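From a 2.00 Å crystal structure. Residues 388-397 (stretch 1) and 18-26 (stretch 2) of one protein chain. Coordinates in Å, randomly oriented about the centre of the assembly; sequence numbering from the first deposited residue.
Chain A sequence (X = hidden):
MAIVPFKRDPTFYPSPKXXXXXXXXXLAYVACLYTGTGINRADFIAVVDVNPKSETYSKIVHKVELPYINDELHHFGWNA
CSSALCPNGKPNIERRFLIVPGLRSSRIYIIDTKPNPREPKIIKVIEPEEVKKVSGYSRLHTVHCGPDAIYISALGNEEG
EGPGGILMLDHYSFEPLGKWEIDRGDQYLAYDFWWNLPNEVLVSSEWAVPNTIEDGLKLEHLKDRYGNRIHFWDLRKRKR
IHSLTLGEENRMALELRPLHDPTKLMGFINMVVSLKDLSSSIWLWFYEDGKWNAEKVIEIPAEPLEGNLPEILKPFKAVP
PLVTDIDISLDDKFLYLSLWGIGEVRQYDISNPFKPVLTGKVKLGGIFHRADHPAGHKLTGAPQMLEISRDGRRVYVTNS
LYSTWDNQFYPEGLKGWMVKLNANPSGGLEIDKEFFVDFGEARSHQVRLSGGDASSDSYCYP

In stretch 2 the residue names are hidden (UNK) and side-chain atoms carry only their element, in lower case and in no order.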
ATOM      1  N   ILE A 388      -0.959   2.427 -10.034  1.00 19.08           N
ATOM      2  CA  ILE A 388      -0.691   2.857 -11.401  1.00 20.66           C
ATOM      3  C   ILE A 388      -0.737   1.719 -12.405  1.00 21.67           C
ATOM      4  O   ILE A 388      -0.230   0.627 -12.146  1.00 19.77           O
ATOM      5  CB  ILE A 388       0.710   3.489 -11.503  1.00 21.13           C
ATOM      6  CG1 ILE A 388       0.970   4.398 -10.302  1.00 21.16           C
ATOM      7  CG2 ILE A 388       0.831   4.271 -12.804  1.00 24.17           C
ATOM      8  CD1 ILE A 388       2.457   4.699 -10.068  1.00 16.59           C
ATOM      9  N   SER A 389      -1.333   1.983 -13.564  1.00 21.92           N
ATOM     10  CA  SER A 389      -1.398   0.978 -14.612  1.00 20.86           C
ATOM     11  C   SER A 389       0.041   0.704 -15.042  1.00 20.49           C
ATOM     12  O   SER A 389       0.926   1.532 -14.836  1.00 18.30           O
ATOM     13  CB  SER A 389      -2.211   1.504 -15.798  1.00 20.05           C
ATOM     14  OG  SER A 389      -1.679   2.734 -16.261  1.00 21.98           O
ATOM     15  N   ARG A 390       0.275  -0.460 -15.635  1.00 23.22           N
ATOM     16  CA  ARG A 390       1.613  -0.808 -16.081  1.00 25.79           C
ATOM     17  C   ARG A 390       2.140   0.148 -17.140  1.00 27.23           C
ATOM     18  O   ARG A 390       3.337   0.447 -17.155  1.00 28.31           O
ATOM     19  CB  ARG A 390       1.644  -2.254 -16.589  1.00 27.25           C
ATOM     20  CG  ARG A 390       1.833  -3.260 -15.464  1.00 28.05           C
ATOM     21  CD  ARG A 390       1.672  -4.708 -15.902  1.00 30.52           C
ATOM     22  NE  ARG A 390       0.302  -5.039 -16.277  1.00 30.37           N
ATOM     23  CZ  ARG A 390      -0.183  -4.939 -17.510  1.00 32.42           C
ATOM     24  NH1 ARG A 390       0.596  -4.518 -18.500  1.00 34.77           N
ATOM     25  NH2 ARG A 390      -1.446  -5.261 -17.755  1.00 32.76           N
ATOM     26  N   ASP A 391       1.264   0.651 -18.011  1.00 27.45           N
ATOM     27  CA  ASP A 391       1.723   1.578 -19.042  1.00 26.32           C
ATOM     28  C   ASP A 391       1.970   2.958 -18.456  1.00 25.94           C
ATOM     29  O   ASP A 391       2.457   3.853 -19.147  1.00 25.66           O
ATOM     30  CB  ASP A 391       0.736   1.657 -20.225  1.00 25.80           C
ATOM     31  CG  ASP A 391      -0.634   2.207 -19.838  1.00 26.87           C
ATOM     32  OD1 ASP A 391      -0.759   2.870 -18.786  1.00 25.42           O
ATOM     33  OD2 ASP A 391      -1.593   1.987 -20.614  1.00 26.37           O
ATOM     34  N   GLY A 392       1.634   3.119 -17.175  1.00 24.43           N
ATOM     35  CA  GLY A 392       1.852   4.381 -16.487  1.00 22.64           C
ATOM     36  C   GLY A 392       0.935   5.553 -16.798  1.00 24.05           C
ATOM     37  O   GLY A 392       1.144   6.647 -16.273  1.00 23.69           O
ATOM     38  N   ARG A 393      -0.085   5.337 -17.624  1.00 24.99           N
ATOM     39  CA  ARG A 393      -1.000   6.414 -17.999  1.00 26.33           C
ATOM     40  C   ARG A 393      -2.186   6.652 -17.060  1.00 26.78           C
ATOM     41  O   ARG A 393      -2.759   7.741 -17.058  1.00 27.25           O
ATOM     42  CB  ARG A 393      -1.531   6.165 -19.414  1.00 27.37           C
ATOM     43  CG  ARG A 393      -0.434   6.028 -20.460  1.00 29.42           C
ATOM     44  CD  ARG A 393      -0.982   5.519 -21.783  1.00 32.44           C
ATOM     45  NE  ARG A 393       0.092   5.214 -22.728  1.00 33.47           N
ATOM     46  CZ  ARG A 393       0.760   6.127 -23.430  1.00 34.31           C
ATOM     47  NH1 ARG A 393       0.464   7.417 -23.307  1.00 32.18           N
ATOM     48  NH2 ARG A 393       1.734   5.747 -24.248  1.00 33.89           N
ATOM     49  N   ARG A 394      -2.549   5.654 -16.257  1.00 25.46           N
ATOM     50  CA  ARG A 394      -3.694   5.792 -15.355  1.00 24.34           C
ATOM     51  C   ARG A 394      -3.336   5.562 -13.885  1.00 24.52           C
ATOM     52  O   ARG A 394      -2.619   4.615 -13.551  1.00 21.13           O
ATOM     53  CB  ARG A 394      -4.794   4.809 -15.776  1.00 23.47           C
ATOM     54  CG  ARG A 394      -5.213   4.938 -17.249  1.00 23.17           C
ATOM     55  CD  ARG A 394      -6.057   3.757 -17.707  1.00 22.87           C
ATOM     56  NE  ARG A 394      -5.284   2.517 -17.779  1.00 23.91           N
ATOM     57  CZ  ARG A 394      -4.401   2.230 -18.736  1.00 25.36           C
ATOM     58  NH1 ARG A 394      -4.167   3.093 -19.720  1.00 24.21           N
ATOM     59  NH2 ARG A 394      -3.751   1.073 -18.714  1.00 22.62           N
ATOM     60  N   VAL A 395      -3.834   6.440 -13.015  1.00 22.89           N
ATOM     61  CA  VAL A 395      -3.590   6.325 -11.582  1.00 23.51           C
ATOM     62  C   VAL A 395      -4.943   6.214 -10.887  1.00 22.30           C
ATOM     63  O   VAL A 395      -5.802   7.078 -11.044  1.00 24.07           O
ATOM     64  CB  VAL A 395      -2.849   7.559 -11.013  1.00 22.81           C
ATOM     65  CG1 VAL A 395      -2.539   7.340  -9.529  1.00 24.92           C
ATOM     66  CG2 VAL A 395      -1.565   7.809 -11.789  1.00 21.86           C
ATOM     67  N   TYR A 396      -5.143   5.133 -10.144  1.00 21.11           N
ATOM     68  CA  TYR A 396      -6.396   4.927  -9.435  1.00 19.70           C
ATOM     69  C   TYR A 396      -6.190   5.400  -8.000  1.00 19.76           C
ATOM     70  O   TYR A 396      -5.128   5.189  -7.417  1.00 18.81           O
ATOM     71  CB  TYR A 396      -6.781   3.455  -9.502  1.00 20.32           C
ATOM     72  CG  TYR A 396      -7.047   2.992 -10.922  1.00 22.24           C
ATOM     73  CD1 TYR A 396      -8.296   3.179 -11.513  1.00 22.37           C
ATOM     74  CD2 TYR A 396      -6.033   2.414 -11.696  1.00 21.40           C
ATOM     75  CE1 TYR A 396      -8.532   2.800 -12.836  1.00 22.21           C
ATOM     76  CE2 TYR A 396      -6.263   2.033 -13.024  1.00 21.26           C
ATOM     77  CZ  TYR A 396      -7.512   2.229 -13.584  1.00 21.32           C
ATOM     78  OH  TYR A 396      -7.755   1.830 -14.882  1.00 22.50           O
ATOM     79  N   VAL A 397      -7.209   6.041  -7.436  1.00 19.68           N
ATOM     80  CA  VAL A 397      -7.108   6.602  -6.094  1.00 19.14           C
ATOM     81  C   VAL A 397      -8.295   6.270  -5.189  1.00 18.49           C
ATOM     82  O   VAL A 397      -9.447   6.416  -5.606  1.00 18.79           O
ATOM     83  CB  VAL A 397      -7.016   8.144  -6.176  1.00 19.98           C
ATOM     84  CG1 VAL A 397      -6.637   8.719  -4.821  1.00 18.55           C
ATOM     85  CG2 VAL A 397      -6.019   8.560  -7.262  1.00 17.48           C
ATOM     86  N   UNK A  18       8.984  -5.071 -20.257  1.00 25.44           N
ATOM     87  CA  UNK A  18       8.010  -6.008 -20.800  1.00 26.56           C
ATOM     88  C   UNK A  18       6.645  -5.829 -20.143  1.00 26.23           C
ATOM     89  O   UNK A  18       5.608  -5.995 -20.789  1.00 25.13           O
ATOM     90  c   UNK A  18       8.480  -7.456 -20.619  1.00 27.67           C
ATOM     91  s   UNK A  18       9.557  -7.367 -23.174  1.00 35.96           S
ATOM     92  c   UNK A  18      10.838  -6.097 -23.298  1.00 36.57           C
ATOM     93  c   UNK A  18       9.714  -7.820 -21.433  1.00 30.80           C
ATOM     94  N   UNK A  19       6.643  -5.496 -18.858  1.00 26.07           N
ATOM     95  CA  UNK A  19       5.384  -5.295 -18.146  1.00 26.10           C
ATOM     96  C   UNK A  19       4.642  -4.087 -18.719  1.00 26.05           C
ATOM     97  O   UNK A  19       3.418  -4.109 -18.863  1.00 26.28           O
ATOM     98  c   UNK A  19       5.650  -5.091 -16.648  1.00 25.90           C
ATOM     99  N   UNK A  20       5.393  -3.041 -19.051  1.00 25.98           N
ATOM    100  CA  UNK A  20       4.814  -1.812 -19.601  1.00 27.91           C
ATOM    101  C   UNK A  20       4.125  -1.997 -20.950  1.00 28.73           C
ATOM    102  O   UNK A  20       3.112  -1.354 -21.230  1.00 26.80           O
ATOM    103  s   UNK A  20       7.426   1.317 -18.817  1.00 34.91           S
ATOM    104  c   UNK A  20       6.372  -0.109 -18.477  1.00 32.77           C
ATOM    105  c   UNK A  20       5.892  -0.739 -19.763  1.00 29.32           C
ATOM    106  c   UNK A  20       6.203   2.516 -19.370  1.00 38.00           C
ATOM    107  N   UNK A  21       4.682  -2.875 -21.780  1.00 29.19           N
ATOM    108  CA  UNK A  21       4.153  -3.128 -23.115  1.00 30.87           C
ATOM    109  C   UNK A  21       3.020  -4.149 -23.175  1.00 31.69           C
ATOM    110  O   UNK A  21       2.468  -4.393 -24.244  1.00 31.97           O
ATOM    111  n   UNK A  21       6.720   0.670 -26.315  1.00 35.20           N
ATOM    112  c   UNK A  21       7.125  -0.460 -25.430  1.00 35.50           C
ATOM    113  c   UNK A  21       5.951  -1.369 -25.061  1.00 37.07           C
ATOM    114  c   UNK A  21       5.288  -3.580 -24.043  1.00 31.97           C
ATOM    115  c   UNK A  21       6.408  -2.563 -24.229  1.00 33.10           C
ATOM    116  N   UNK A  22       2.671  -4.752 -22.044  1.00 32.00           N
ATOM    117  CA  UNK A  22       1.594  -5.741 -22.032  1.00 32.04           C
ATOM    118  C   UNK A  22       0.227  -5.057 -22.118  1.00 31.96           C
ATOM    119  O   UNK A  22       0.110  -3.866 -21.857  1.00 32.31           O
ATOM    120  c   UNK A  22       1.679  -6.588 -20.775  1.00 32.29           C
ATOM    121  N   UNK A  23      -0.827  -5.811 -22.480  1.00 32.16           N
ATOM    122  CA  UNK A  23      -2.189  -5.278 -22.602  1.00 32.91           C
ATOM    123  C   UNK A  23      -2.664  -4.570 -21.333  1.00 33.46           C
ATOM    124  O   UNK A  23      -2.318  -4.979 -20.221  1.00 33.39           O
ATOM    125  c   UNK A  23      -3.020  -6.522 -22.903  1.00 32.94           C
ATOM    126  c   UNK A  23      -0.811  -7.254 -22.772  1.00 33.18           C
ATOM    127  c   UNK A  23      -2.047  -7.420 -23.609  1.00 33.15           C
ATOM    128  N   UNK A  24      -3.479  -3.510 -21.483  1.00 33.05           N
ATOM    129  CA  UNK A  24      -4.003  -2.742 -20.347  1.00 31.69           C
ATOM    130  C   UNK A  24      -4.895  -3.596 -19.448  1.00 30.36           C
ATOM    131  O   UNK A  24      -5.317  -4.686 -19.836  1.00 29.91           O
ATOM    132  c   UNK A  24      -4.250  -1.554 -22.416  1.00 33.23           C
ATOM    133  c   UNK A  24      -4.802  -1.618 -21.017  1.00 32.43           C
ATOM    134  c   UNK A  24      -4.036  -3.000 -22.747  1.00 33.80           C
ATOM    135  N   UNK A  25      -5.190  -3.085 -18.256  1.00 28.91           N
ATOM    136  CA  UNK A  25      -6.040  -3.789 -17.297  1.00 26.39           C
ATOM    137  C   UNK A  25      -7.525  -3.677 -17.665  1.00 26.66           C
ATOM    138  O   UNK A  25      -7.973  -2.630 -18.123  1.00 25.51           O
ATOM    139  c   UNK A  25      -5.419  -0.704 -16.205  1.00 24.98           C
ATOM    140  c   UNK A  25      -6.352  -1.791 -15.679  1.00 22.87           C
ATOM    141  c   UNK A  25      -5.826  -3.216 -15.888  1.00 25.32           C
ATOM    142  o   UNK A  25      -5.713   0.495 -15.986  1.00 24.14           O
ATOM    143  o   UNK A  25      -4.394  -1.038 -16.836  1.00 25.42           O
ATOM    144  N   UNK A  26      -8.279  -4.756 -17.460  1.00 26.62           N
ATOM    145  CA  UNK A  26      -9.715  -4.772 -17.737  1.00 27.36           C
ATOM    146  C   UNK A  26     -10.512  -4.556 -16.450  1.00 27.31           C
ATOM    147  O   UNK A  26     -11.628  -4.034 -16.476  1.00 24.40           O
ATOM    148  c   UNK A  26     -10.164  -6.118 -18.321  1.00 30.73           C
ATOM    149  o   UNK A  26      -9.923  -5.296 -20.541  1.00 38.86           O
ATOM    150  c   UNK A  26      -9.807  -6.282 -19.779  1.00 36.38           C
ATOM    151  o   UNK A  26      -9.431  -7.411 -20.169  1.00 40.37           O
TER
HETATM  152  O   HOH W   1      -1.856  -1.720 -16.508  1.00 39.83           O

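Position 18 carries an unbranched chain of two carbons, a sulfur and a final carbon, and touches nothing on stretch 1; it is methionine. Met-18 is exposed, so this contact asks nothing of its side chain.

Position 19 has a single side-chain carbon, the CB, 4.1 Å from Arg-390 CD; it is alanine. So small a side chain lets the arginine run close by. The backbone does the polar work: Arg-390 NH1 donates to Ala-19 O at 2.9 Å.

At position 20 the sequence of two carbons, a sulfur and a carbon recurs, again without a branch, and its second carbon comes within 3.4 Å of Arg-390 O: a second methionine. Although its CA-to-CB bond points away overall, that carbon, Met-20 CG, lets the flexible thioether chain pack beside the turn. Here the backbones run close, Met-20 CA lying 4.6 Å from Asp-391 CA.

Position 21 shows four carbons in a row ending in nitrogen, with no contact to stretch 1, the signature of lysine. The CA-to-CB bond of Lys-21 points away, and the residue is exposed, where a charged amine is easily accommodated.

One carbon again, the CB, 3.3 Å from Arg-390 NH1, marks position 22 as alanine. This small methyl group fits beside the guanidinium. Arg-390 NH1 also makes a weak hydrogen bond of 3.5 Å to Ala-22 O.

Position 23 has three carbons closing a ring onto its own backbone nitrogen, hence proline. The CA-to-CB bond of Pro-23 points away, while its carbonyl accepts a nearly linear hydrogen bond, Arg-390 NH2 to Pro-23 O, at 2.6 Å.

The same three-carbon ring, its CB 3.7 Å from Arg-394 NH2, identifies position 24 as proline. The ring lends an extended backbone (phi -63°, psi 166°) a restricted phi.

Position 25 bears three carbons, the last carrying two oxygens that meet Arg-394 and Tyr-396: glutamate. Its CA-to-CB bond points sideways, but the chain's end comes nearer, bringing a negative carboxylate with two acceptors to the arginine and the tyrosine hydroxyl. Arg-394 NE lies 2.7 Å from Glu-25 OE2 in a salt bridge, and Arg-394 NH2 2.9 Å from Glu-25 OE1. Tyr-396 OH donates to Glu-25 OE2 at 2.7 Å, and a water links Glu-25 OE1 to Arg-390 N.

Position 26 has two carbons, the second with two oxygens, and does not touch stretch 1; it is aspartate. Asp-26 is exposed.

The contact thus has two polar centres. Arg-390 gathers backbone carbonyls, whereas Glu-25 receives Arg-394 and Tyr-396. Asp-391 helps hold Arg-394 through its own salt bridge, Arg-394 NH1 to Asp-391 OD2 at 2.9 Å.

Stretch 2 (18-26) MAMKAPPED
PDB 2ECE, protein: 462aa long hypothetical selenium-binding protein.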